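Local coordinates for putative uncharacterized protein smu.1377c (Streptococcus mutans, PDB 3L7V) that is of unknown function but, as a YrdC-like domain protein, may bind double-stranded RNA and possibly takes part in tRNA modification, at residues Glu102-Ala107 with Phe116-Trp121; Lys275-Leu280 with Asn285-Arg290; Glu51-Glu56 with Lys174-Lys179. All coordinates share one frame; numbering follows the deposited sequence.

Contact 1 (Glu102-Ala107 with Phe116-Trp121); sequences ELRALA and FYQKHW
The Tyr117 ring carries Leu103 on one face: methyl CD2 sits almost straight above the middle of the ring, 3.9 Å from its centroid and only 11° off the normal, a clear CH-pi contact. Leu103 reaches it because CG stands anti to the backbone N (chi1 172°), which sends the isobutyl group across the gap between the helices. The guanidinium of Arg104 takes water 1 at its edge, in plane, with Arg104 NH1 2.9 Å from the water oxygen. That water also donates to Gln118 OE1 at 3.1 Å and so bridges the two side chains. A direct link from Arg104 NH2 to Gln118 OE1, 3.4 Å long and bent to 133°, is a weak hydrogen bond, the oxygen lying oblique to the guanidinium.

These residues join helix 100-106 to helix 111-123, two consecutive helices joined by the short loop 107-110, within the YrdC-like domain. On the buried side Leu103 and Tyr117 also pack on strand 158-163, and Tyr117 OH is hydrogen-bonded to Phe161 O. The polar pair lies on the outer side, and each member has a firmer partner: Arg104 NE makes a salt bridge with Asp114, and Gln118 NE2 a hydrogen bond with Asp122. Within the second helix, the edge of the His120 ring is turned back on the preceding turn. His120 ND1 donates to Phe116 O at 2.9 Å, while His120 CE1 lies 3.5 Å above the plane of the Phe116 ring, displaced toward its rim.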
loop_
_atom_site.group_PDB
_atom_site.type_symbol
_atom_site.label_atom_id
_atom_site.label_comp_id
_atom_site.label_asym_id
_atom_site.label_seq_id
_atom_site.Cartn_x
_atom_site.Cartn_y
_atom_site.Cartn_z
ATOM N N GLU A 102 13.853 -2.452 -0.387
ATOM C CA GLU A 102 13.166 -1.585 -1.357
ATOM C C GLU A 102 12.705 -0.279 -0.710
ATOM O O GLU A 102 12.910 0.800 -1.262
ATOM C CB GLU A 102 11.976 -2.293 -2.027
ATOM C CG GLU A 102 11.215 -1.392 -3.009
ATOM C CD GLU A 102 9.984 -2.054 -3.619
ATOM O OE1 GLU A 102 9.641 -3.195 -3.230
ATOM O OE2 GLU A 102 9.363 -1.434 -4.504
ATOM N N LEU A 103 12.096 -0.368 0.471
ATOM C CA LEU A 103 11.718 0.850 1.194
ATOM C C LEU A 103 12.880 1.838 1.390
ATOM O O LEU A 103 12.756 3.027 1.087
ATOM C CB LEU A 103 11.069 0.520 2.538
ATOM C CG LEU A 103 10.829 1.729 3.442
ATOM C CD1 LEU A 103 9.640 2.539 2.944
ATOM C CD2 LEU A 103 10.637 1.303 4.888
ATOM N N ARG A 104 14.012 1.342 1.880
ATOM C CA ARG A 104 15.157 2.208 2.167
ATOM C C ARG A 104 15.831 2.763 0.911
ATOM O O ARG A 104 16.465 3.819 0.953
ATOM C CB ARG A 104 16.189 1.472 3.023
ATOM C CG ARG A 104 15.707 1.094 4.419
ATOM C CD ARG A 104 16.816 0.389 5.190
ATOM N NE ARG A 104 16.429 0.032 6.549
ATOM C CZ ARG A 104 16.434 -1.205 7.040
ATOM N NH1 ARG A 104 16.813 -2.235 6.293
ATOM N NH2 ARG A 104 16.076 -1.406 8.295
ATOM N N ALA A 105 15.689 2.061 -0.206
ATOM C CA ALA A 105 16.184 2.575 -1.485
ATOM C C ALA A 105 15.362 3.731 -2.055
ATOM O O ALA A 105 15.892 4.526 -2.830
ATOM C CB ALA A 105 16.292 1.439 -2.528
ATOM N N LEU A 106 14.081 3.823 -1.676
ATOM C CA LEU A 106 13.125 4.739 -2.331
ATOM C C LEU A 106 12.664 5.963 -1.515
ATOM O O LEU A 106 12.455 7.045 -2.067
ATOM C CB LEU A 106 11.878 3.963 -2.799
ATOM C CG LEU A 106 12.023 2.818 -3.809
ATOM C CD1 LEU A 106 10.649 2.347 -4.320
ATOM C CD2 LEU A 106 12.905 3.229 -4.968
ATOM N N ALA A 107 12.486 5.788 -0.214
ATOM C CA ALA A 107 11.893 6.826 0.629
ATOM C C ALA A 107 12.897 7.459 1.585
ATOM O O ALA A 107 13.799 6.782 2.055
ATOM C CB ALA A 107 10.697 6.244 1.422
ATOM N N PHE A 116 10.553 2.397 13.631
ATOM C CA PHE A 116 9.084 2.229 13.670
ATOM C C PHE A 116 8.596 1.161 12.674
ATOM O O PHE A 116 7.854 0.263 13.054
ATOM C CB PHE A 116 8.374 3.577 13.422
ATOM C CG PHE A 116 6.864 3.539 13.618
ATOM C CD1 PHE A 116 6.314 3.430 14.888
ATOM C CD2 PHE A 116 6.002 3.657 12.531
ATOM C CE1 PHE A 116 4.937 3.398 15.072
ATOM C CE2 PHE A 116 4.624 3.629 12.706
ATOM C CZ PHE A 116 4.090 3.500 13.979
ATOM N N TYR A 117 9.038 1.255 11.417
ATOM C CA TYR A 117 8.726 0.261 10.377
ATOM C C TYR A 117 9.258 -1.163 10.644
ATOM O O TYR A 117 8.567 -2.151 10.363
ATOM C CB TYR A 117 9.305 0.718 9.039
ATOM C CG TYR A 117 8.378 1.451 8.089
ATOM C CD1 TYR A 117 8.429 2.837 7.969
ATOM C CD2 TYR A 117 7.495 0.751 7.259
ATOM C CE1 TYR A 117 7.615 3.512 7.063
ATOM C CE2 TYR A 117 6.676 1.413 6.356
ATOM C CZ TYR A 117 6.737 2.786 6.259
ATOM O OH TYR A 117 5.924 3.446 5.363
ATOM N N GLN A 118 10.494 -1.263 11.142
ATOM C CA GLN A 118 11.142 -2.556 11.417
ATOM C C GLN A 118 10.352 -3.407 12.403
ATOM O O GLN A 118 10.248 -4.626 12.243
ATOM C CB GLN A 118 12.577 -2.367 11.957
ATOM C CG GLN A 118 13.366 -3.686 12.129
ATOM C CD GLN A 118 13.686 -4.362 10.789
ATOM O OE1 GLN A 118 14.283 -3.742 9.900
ATOM N NE2 GLN A 118 13.278 -5.634 10.637
ATOM N N LYS A 119 9.805 -2.758 13.428
ATOM C CA LYS A 119 8.971 -3.445 14.407
ATOM C C LYS A 119 7.668 -3.956 13.799
ATOM O O LYS A 119 7.195 -5.039 14.143
ATOM C CB LYS A 119 8.652 -2.531 15.590
ATOM C CG LYS A 119 8.344 -3.294 16.865
ATOM N N HIS A 120 7.072 -3.173 12.908
ATOM C CA HIS A 120 5.912 -3.667 12.182
ATOM C C HIS A 120 6.275 -4.845 11.256
ATOM O O HIS A 120 5.554 -5.844 11.238
ATOM C CB HIS A 120 5.171 -2.521 11.489
ATOM C CG HIS A 120 4.468 -1.619 12.456
ATOM N ND1 HIS A 120 5.086 -0.544 13.059
ATOM C CD2 HIS A 120 3.220 -1.675 12.986
ATOM C CE1 HIS A 120 4.246 0.038 13.892
ATOM N NE2 HIS A 120 3.104 -0.627 13.868
ATOM N N TRP A 121 7.417 -4.747 10.554
ATOM C CA TRP A 121 7.958 -5.863 9.756
ATOM C C TRP A 121 8.166 -7.159 10.571
ATOM O O TRP A 121 7.692 -8.236 10.180
ATOM C CB TRP A 121 9.278 -5.470 9.060
ATOM C CG TRP A 121 9.760 -6.518 8.049
ATOM C CD1 TRP A 121 10.612 -7.557 8.288
ATOM C CD2 TRP A 121 9.395 -6.614 6.656
ATOM N NE1 TRP A 121 10.787 -8.297 7.145
ATOM C CE2 TRP A 121 10.060 -7.734 6.129
ATOM C CE3 TRP A 121 8.554 -5.874 5.820
ATOM C CZ2 TRP A 121 9.912 -8.138 4.793
ATOM C CZ3 TRP A 121 8.407 -6.278 4.483
ATOM C CH2 TRP A 121 9.088 -7.401 3.991
HETATM O O HOH W 1 16.291 -4.736 7.728
#

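Contact 2 (Lys275-Leu280 with Asn285-Arg290); sequences KIMMHL and NSWNYR
Trp287 swings its CG into the crowded position between the backbone N and the carbonyl carbon (chi1 63°), and this lays the indole against the helix that carries Met277 and Leu280. Both helix residues place CG beside the backbone N and anti to the carbonyl carbon, and their side chains meet the indole at about a right angle. Leu280 comes over a face: CB stands 3.7 Å from the centroid of the five-membered ring, 17° off its normal, in a CH-pi contact, while methyl CD1 reaches 4.1 Å from Trp287 CE3. Met277, a selenomethionine, meets the far end of the indole, with CG 3.8 Å from Trp287 CH2. Its chain then turns at chi3, and SE lies at the edge of the six-membered ring, 5.5 Å from the centroid. The same selenium approaches Tyr289 obliquely, 4.2 Å from CD1, so Met277 makes Met-aromatic contacts with both rings.

Strand 265-268, helix 273-283 and strand 288-289 form a beta-alpha-beta unit at one border of the sheet, and this contact fastens its helix to the last strand and the residue before it. Val266 of the first strand packs on both Leu280 and Trp287, and the backbones of Asn288 and Arg290 bond to that strand.

No hydrogen bond spans helix and strand here. The pairing rests on dispersion and on weakly directional contacts of CH groups and selenium with pi systems, so the match of shapes between indole and helix, and not a directed polar bond, probably holds these two segments together.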
loop_
_atom_site.group_PDB
_atom_site.type_symbol
_atom_site.label_atom_id
_atom_site.label_comp_id
_atom_site.label_asym_id
_atom_site.label_seq_id
_atom_site.Cartn_x
_atom_site.Cartn_y
_atom_site.Cartn_z
ATOM N N LYS A 275 -2.546 -2.044 18.365
ATOM C CA LYS A 275 -1.114 -2.367 18.418
ATOM C C LYS A 275 -0.244 -1.244 17.857
ATOM O O LYS A 275 0.868 -1.009 18.325
ATOM C CB LYS A 275 -0.804 -3.668 17.682
ATOM C CG LYS A 275 -1.377 -4.926 18.346
ATOM C CD LYS A 275 -1.297 -6.118 17.395
ATOM C CE LYS A 275 -1.892 -7.373 18.024
ATOM N NZ LYS A 275 -1.871 -8.524 17.081
ATOM N N ILE A 276 -0.751 -0.552 16.848
ATOM C CA ILE A 276 -0.001 0.533 16.221
ATOM C C ILE A 276 0.160 1.790 17.097
ATOM O O ILE A 276 1.201 2.442 17.070
ATOM C CB ILE A 276 -0.585 0.845 14.814
ATOM C CG1 ILE A 276 -0.361 -0.387 13.916
ATOM C CG2 ILE A 276 0.055 2.086 14.218
ATOM C CD1 ILE A 276 -1.140 -0.416 12.626
HETATM N N MSE A 277 -0.864 2.127 17.871
HETATM C CA MSE A 277 -0.782 3.271 18.780
HETATM C C MSE A 277 0.163 2.967 19.968
HETATM O O MSE A 277 0.907 3.833 20.421
HETATM C CB MSE A 277 -2.182 3.698 19.257
HETATM C CG MSE A 277 -3.145 4.165 18.124
HETATM SE SE MSE A 277 -4.869 4.921 18.770
HETATM C CE MSE A 277 -5.606 3.332 19.622
HETATM N N MSE A 278 0.135 1.728 20.447
HETATM C CA MSE A 278 1.090 1.257 21.441
HETATM C C MSE A 278 2.536 1.393 20.938
HETATM O O MSE A 278 3.418 1.783 21.697
HETATM C CB MSE A 278 0.771 -0.191 21.854
HETATM C CG MSE A 278 1.531 -0.699 23.082
HETATM SE SE MSE A 278 1.048 0.197 24.787
HETATM C CE MSE A 278 2.549 1.423 24.996
ATOM N N HIS A 279 2.778 1.096 19.659
ATOM C CA HIS A 279 4.122 1.242 19.094
ATOM C C HIS A 279 4.472 2.709 18.873
ATOM O O HIS A 279 5.631 3.096 18.991
ATOM C CB HIS A 279 4.267 0.488 17.765
ATOM C CG HIS A 279 4.301 -1.002 17.906
ATOM N ND1 HIS A 279 3.664 -1.848 17.022
ATOM C CD2 HIS A 279 4.893 -1.798 18.827
ATOM C CE1 HIS A 279 3.866 -3.101 17.391
ATOM N NE2 HIS A 279 4.610 -3.098 18.482
ATOM N N LEU A 280 3.482 3.529 18.534
ATOM C CA LEU A 280 3.764 4.951 18.391
ATOM C C LEU A 280 4.253 5.508 19.732
ATOM O O LEU A 280 5.216 6.251 19.769
ATOM C CB LEU A 280 2.552 5.743 17.898
ATOM C CG LEU A 280 2.284 5.661 16.388
ATOM C CD1 LEU A 280 0.806 5.931 16.063
ATOM C CD2 LEU A 280 3.207 6.608 15.602
ATOM N N ASN A 285 7.717 10.570 21.855
ATOM C CA ASN A 285 7.049 11.213 22.993
ATOM C C ASN A 285 5.928 12.164 22.560
ATOM O O ASN A 285 5.156 12.663 23.385
ATOM C CB ASN A 285 8.059 11.946 23.886
ATOM C CG ASN A 285 8.989 10.982 24.609
ATOM O OD1 ASN A 285 8.580 9.884 24.964
ATOM N ND2 ASN A 285 10.243 11.383 24.813
ATOM N N SER A 286 5.838 12.397 21.257
ATOM C CA SER A 286 4.899 13.364 20.730
ATOM C C SER A 286 4.256 12.912 19.407
ATOM O O SER A 286 4.957 12.756 18.407
ATOM C CB SER A 286 5.627 14.700 20.556
ATOM O OG SER A 286 4.758 15.738 20.162
ATOM N N TRP A 287 2.930 12.702 19.417
ATOM C CA TRP A 287 2.139 12.411 18.202
ATOM C C TRP A 287 0.639 12.804 18.297
ATOM O O TRP A 287 0.118 13.036 19.394
ATOM C CB TRP A 287 2.305 10.938 17.731
ATOM C CG TRP A 287 1.807 9.835 18.694
ATOM C CD1 TRP A 287 2.522 9.244 19.709
ATOM C CD2 TRP A 287 0.525 9.183 18.682
ATOM N NE1 TRP A 287 1.763 8.272 20.321
ATOM C CE2 TRP A 287 0.536 8.214 19.707
ATOM C CE3 TRP A 287 -0.628 9.309 17.888
ATOM C CZ2 TRP A 287 -0.578 7.397 19.983
ATOM C CZ3 TRP A 287 -1.731 8.487 18.156
ATOM C CH2 TRP A 287 -1.698 7.551 19.196
ATOM N N ASN A 288 -0.037 12.878 17.142
ATOM C CA ASN A 288 -1.431 13.341 17.052
ATOM C C ASN A 288 -2.384 12.291 16.484
ATOM O O ASN A 288 -1.995 11.482 15.645
ATOM C CB ASN A 288 -1.544 14.592 16.153
ATOM C CG ASN A 288 -0.974 15.858 16.795
ATOM O OD1 ASN A 288 -1.118 16.956 16.249
ATOM N ND2 ASN A 288 -0.327 15.711 17.944
ATOM N N TYR A 289 -3.643 12.318 16.915
ATOM C CA TYR A 289 -4.657 11.430 16.331
ATOM C C TYR A 289 -5.717 12.285 15.627
ATOM O O TYR A 289 -6.360 13.113 16.285
ATOM C CB TYR A 289 -5.281 10.531 17.420
ATOM C CG TYR A 289 -6.360 9.594 16.923
ATOM C CD1 TYR A 289 -6.062 8.284 16.569
ATOM C CD2 TYR A 289 -7.678 10.022 16.807
ATOM C CE1 TYR A 289 -7.045 7.431 16.093
ATOM C CE2 TYR A 289 -8.669 9.185 16.355
ATOM C CZ TYR A 289 -8.354 7.890 15.994
ATOM O OH TYR A 289 -9.342 7.046 15.535
ATOM N N ARG A 290 -5.881 12.107 14.304
ATOM C CA ARG A 290 -6.848 12.893 13.512
ATOM C C ARG A 290 -7.681 12.072 12.494
ATOM O O ARG A 290 -7.477 12.173 11.287
ATOM C CB ARG A 290 -6.153 14.065 12.775
ATOM C CG ARG A 290 -5.458 15.124 13.671
ATOM C CD ARG A 290 -6.454 16.020 14.418
ATOM N NE ARG A 290 -5.804 17.113 15.161
ATOM C CZ ARG A 290 -5.292 16.991 16.388
ATOM N NH1 ARG A 290 -5.338 15.826 17.009
ATOM N NH2 ARG A 290 -4.726 18.028 16.997
#

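Contact 3 (Glu51-Glu56 with Lys174-Lys179); sequences EIVKGE and KEMWEK
Lys179 NZ and Glu175 OE2, 3.1 Å apart, form a salt bridge spanning one turn of the helix that presents Met176 to Val53 and Lys54. The ammonium meets the carboxylate oxygen on its syn side, 26° out of the carboxylate plane. The contact proper is apolar and converges on Met176, a selenomethionine. Its chain curls at chi2 and chi3 (both -76°), folding the end of the side chain against helix 47-54. The selenium touches two neighbours: Val53 CG1 and Lys54 CB each lie 4.0 Å from Met176 SE. Beyond it, methyl CE rests on the backbone, 4.0 Å from Val53 O, an oxygen that also accepts a hydrogen bond from Ser73 OG.

Lys54 offers only the root of its chain to this packing. Past CG it runs fully extended and leads away to a salt bridge of NZ with Glu180, a second tie between the same two helices. Phe50, Ser73 and Arg182 also touch the Met176 side chain and help enclose it.

Helix 47-54 ends at this point, Gly55 being the first residue to leave the helical conformation, so Met176 packs on its last turn. Such helix-to-helix packing beside a mixed sheet is in keeping with the alpha/beta architecture of the YrdC-like domain.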
loop_
_atom_site.group_PDB
_atom_site.type_symbol
_atom_site.label_atom_id
_atom_site.label_comp_id
_atom_site.label_asym_id
_atom_site.label_seq_id
_atom_site.Cartn_x
_atom_site.Cartn_y
_atom_site.Cartn_z
ATOM N N GLU A 51 3.480 -12.994 -14.506
ATOM C CA GLU A 51 3.716 -12.801 -15.943
ATOM C C GLU A 51 2.786 -11.738 -16.536
ATOM O O GLU A 51 3.192 -10.979 -17.410
ATOM C CB GLU A 51 3.590 -14.123 -16.719
ATOM C CG GLU A 51 4.600 -15.200 -16.307
ATOM C CD GLU A 51 6.062 -14.843 -16.645
ATOM O OE1 GLU A 51 6.299 -14.106 -17.625
ATOM O OE2 GLU A 51 6.979 -15.317 -15.934
ATOM N N ILE A 52 1.546 -11.677 -16.052
ATOM C CA ILE A 52 0.603 -10.654 -16.509
ATOM C C ILE A 52 1.011 -9.227 -16.122
ATOM O O ILE A 52 0.957 -8.319 -16.946
ATOM C CB ILE A 52 -0.850 -10.958 -16.061
ATOM C CG1 ILE A 52 -1.376 -12.176 -16.822
ATOM C CG2 ILE A 52 -1.767 -9.734 -16.302
ATOM C CD1 ILE A 52 -2.728 -12.635 -16.390
ATOM N N VAL A 53 1.448 -9.034 -14.879
ATOM C CA VAL A 53 1.820 -7.700 -14.413
ATOM C C VAL A 53 3.187 -7.266 -14.981
ATOM O O VAL A 53 3.443 -6.078 -15.230
ATOM C CB VAL A 53 1.740 -7.593 -12.856
ATOM C CG1 VAL A 53 2.976 -8.170 -12.192
ATOM C CG2 VAL A 53 1.530 -6.160 -12.437
ATOM N N LYS A 54 4.052 -8.238 -15.209
ATOM C CA LYS A 54 5.308 -7.996 -15.905
ATOM C C LYS A 54 5.091 -7.486 -17.355
ATOM O O LYS A 54 5.851 -6.641 -17.835
ATOM C CB LYS A 54 6.149 -9.266 -15.890
ATOM C CG LYS A 54 7.500 -9.131 -16.542
ATOM C CD LYS A 54 8.250 -10.448 -16.477
ATOM C CE LYS A 54 9.509 -10.389 -17.317
ATOM N NZ LYS A 54 10.271 -11.661 -17.194
ATOM N N GLY A 55 4.055 -7.980 -18.038
ATOM C CA GLY A 55 3.731 -7.523 -19.385
ATOM C C GLY A 55 3.177 -6.099 -19.480
ATOM O O GLY A 55 2.461 -5.634 -18.586
ATOM N N GLU A 56 3.497 -5.405 -20.573
ATOM C CA GLU A 56 3.071 -4.013 -20.783
ATOM C C GLU A 56 1.563 -3.815 -20.591
ATOM O O GLU A 56 0.766 -4.457 -21.263
ATOM C CB GLU A 56 3.491 -3.533 -22.187
ATOM C CG GLU A 56 3.246 -2.037 -22.486
ATOM C CD GLU A 56 3.616 -1.650 -23.921
ATOM O OE1 GLU A 56 3.440 -0.476 -24.305
ATOM O OE2 GLU A 56 4.094 -2.526 -24.674
ATOM N N LYS A 174 7.758 -8.954 -4.334
ATOM C CA LYS A 174 9.134 -9.337 -4.036
ATOM C C LYS A 174 9.866 -9.868 -5.278
ATOM O O LYS A 174 11.030 -9.519 -5.510
ATOM C CB LYS A 174 9.181 -10.373 -2.902
ATOM C CG LYS A 174 10.592 -10.642 -2.372
ATOM C CD LYS A 174 10.609 -11.767 -1.353
ATOM C CE LYS A 174 11.924 -11.802 -0.574
ATOM N NZ LYS A 174 12.003 -12.974 0.349
ATOM N N GLU A 175 9.190 -10.718 -6.060
ATOM C CA GLU A 175 9.746 -11.203 -7.329
ATOM C C GLU A 175 10.015 -10.074 -8.314
ATOM O O GLU A 175 11.062 -10.045 -8.952
ATOM C CB GLU A 175 8.815 -12.223 -7.992
ATOM C CG GLU A 175 9.000 -13.643 -7.507
ATOM C CD GLU A 175 10.368 -14.210 -7.844
ATOM O OE1 GLU A 175 10.796 -14.081 -9.006
ATOM O OE2 GLU A 175 11.010 -14.796 -6.949
HETATM N N MSE A 176 9.057 -9.161 -8.460
HETATM C CA MSE A 176 9.218 -8.041 -9.390
HETATM C C MSE A 176 10.432 -7.192 -9.010
HETATM O O MSE A 176 11.259 -6.857 -9.864
HETATM C CB MSE A 176 7.951 -7.189 -9.470
HETATM C CG MSE A 176 6.774 -7.834 -10.245
HETATM SE SE MSE A 176 6.957 -7.816 -12.221
HETATM C CE MSE A 176 6.524 -5.948 -12.635
ATOM N N TRP A 177 10.550 -6.860 -7.729
ATOM C CA TRP A 177 11.700 -6.091 -7.250
ATOM C C TRP A 177 13.054 -6.810 -7.424
ATOM O O TRP A 177 13.974 -6.287 -8.047
ATOM C CB TRP A 177 11.522 -5.692 -5.782
ATOM C CG TRP A 177 12.663 -4.871 -5.276
ATOM C CD1 TRP A 177 13.665 -5.284 -4.443
ATOM C CD2 TRP A 177 12.948 -3.500 -5.601
ATOM N NE1 TRP A 177 14.543 -4.254 -4.221
ATOM C CE2 TRP A 177 14.130 -3.149 -4.917
ATOM C CE3 TRP A 177 12.316 -2.536 -6.402
ATOM C CZ2 TRP A 177 14.699 -1.867 -5.004
ATOM C CZ3 TRP A 177 12.883 -1.257 -6.487
ATOM C CH2 TRP A 177 14.065 -0.940 -5.794
ATOM N N GLU A 178 13.172 -8.005 -6.857
ATOM C CA GLU A 178 14.460 -8.687 -6.798
ATOM C C GLU A 178 14.904 -9.251 -8.151
ATOM O O GLU A 178 16.089 -9.327 -8.433
ATOM C CB GLU A 178 14.445 -9.785 -5.725
ATOM C CG GLU A 178 14.620 -9.263 -4.298
ATOM C CD GLU A 178 14.467 -10.343 -3.218
ATOM O OE1 GLU A 178 14.350 -11.539 -3.562
ATOM O OE2 GLU A 178 14.463 -9.994 -2.015
ATOM N N LYS A 179 13.958 -9.634 -8.998
ATOM C CA LYS A 179 14.336 -10.278 -10.250
ATOM C C LYS A 179 14.175 -9.431 -11.506
ATOM O O LYS A 179 14.649 -9.813 -12.568
ATOM C CB LYS A 179 13.651 -11.641 -10.402
ATOM C CG LYS A 179 14.102 -12.631 -9.338
ATOM C CD LYS A 179 13.723 -14.060 -9.675
ATOM C CE LYS A 179 14.360 -15.036 -8.681
ATOM N NZ LYS A 179 14.073 -14.700 -7.246
#

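In the fold
From the N terminus, helix 47-54 supplies the first half of contact 3, which stays open for more than a hundred residues. Contact 1 is nested inside that loop, closing a short hairpin of helices at 116-121 before helix 167-180 returns to complete contact 3. Contact 2 follows in series near the C terminus as another short closure. Helix 111-123 links contacts 1 and 2, because Phe116 and His120 pack on Ile276, His279 and Leu280 of helix 273-283. Glu102 against Trp177 joins contacts 1 and 3. Contacts 2 and 3 lie on opposite sides of the chain's centre, their nearest atoms about 21 Å apart.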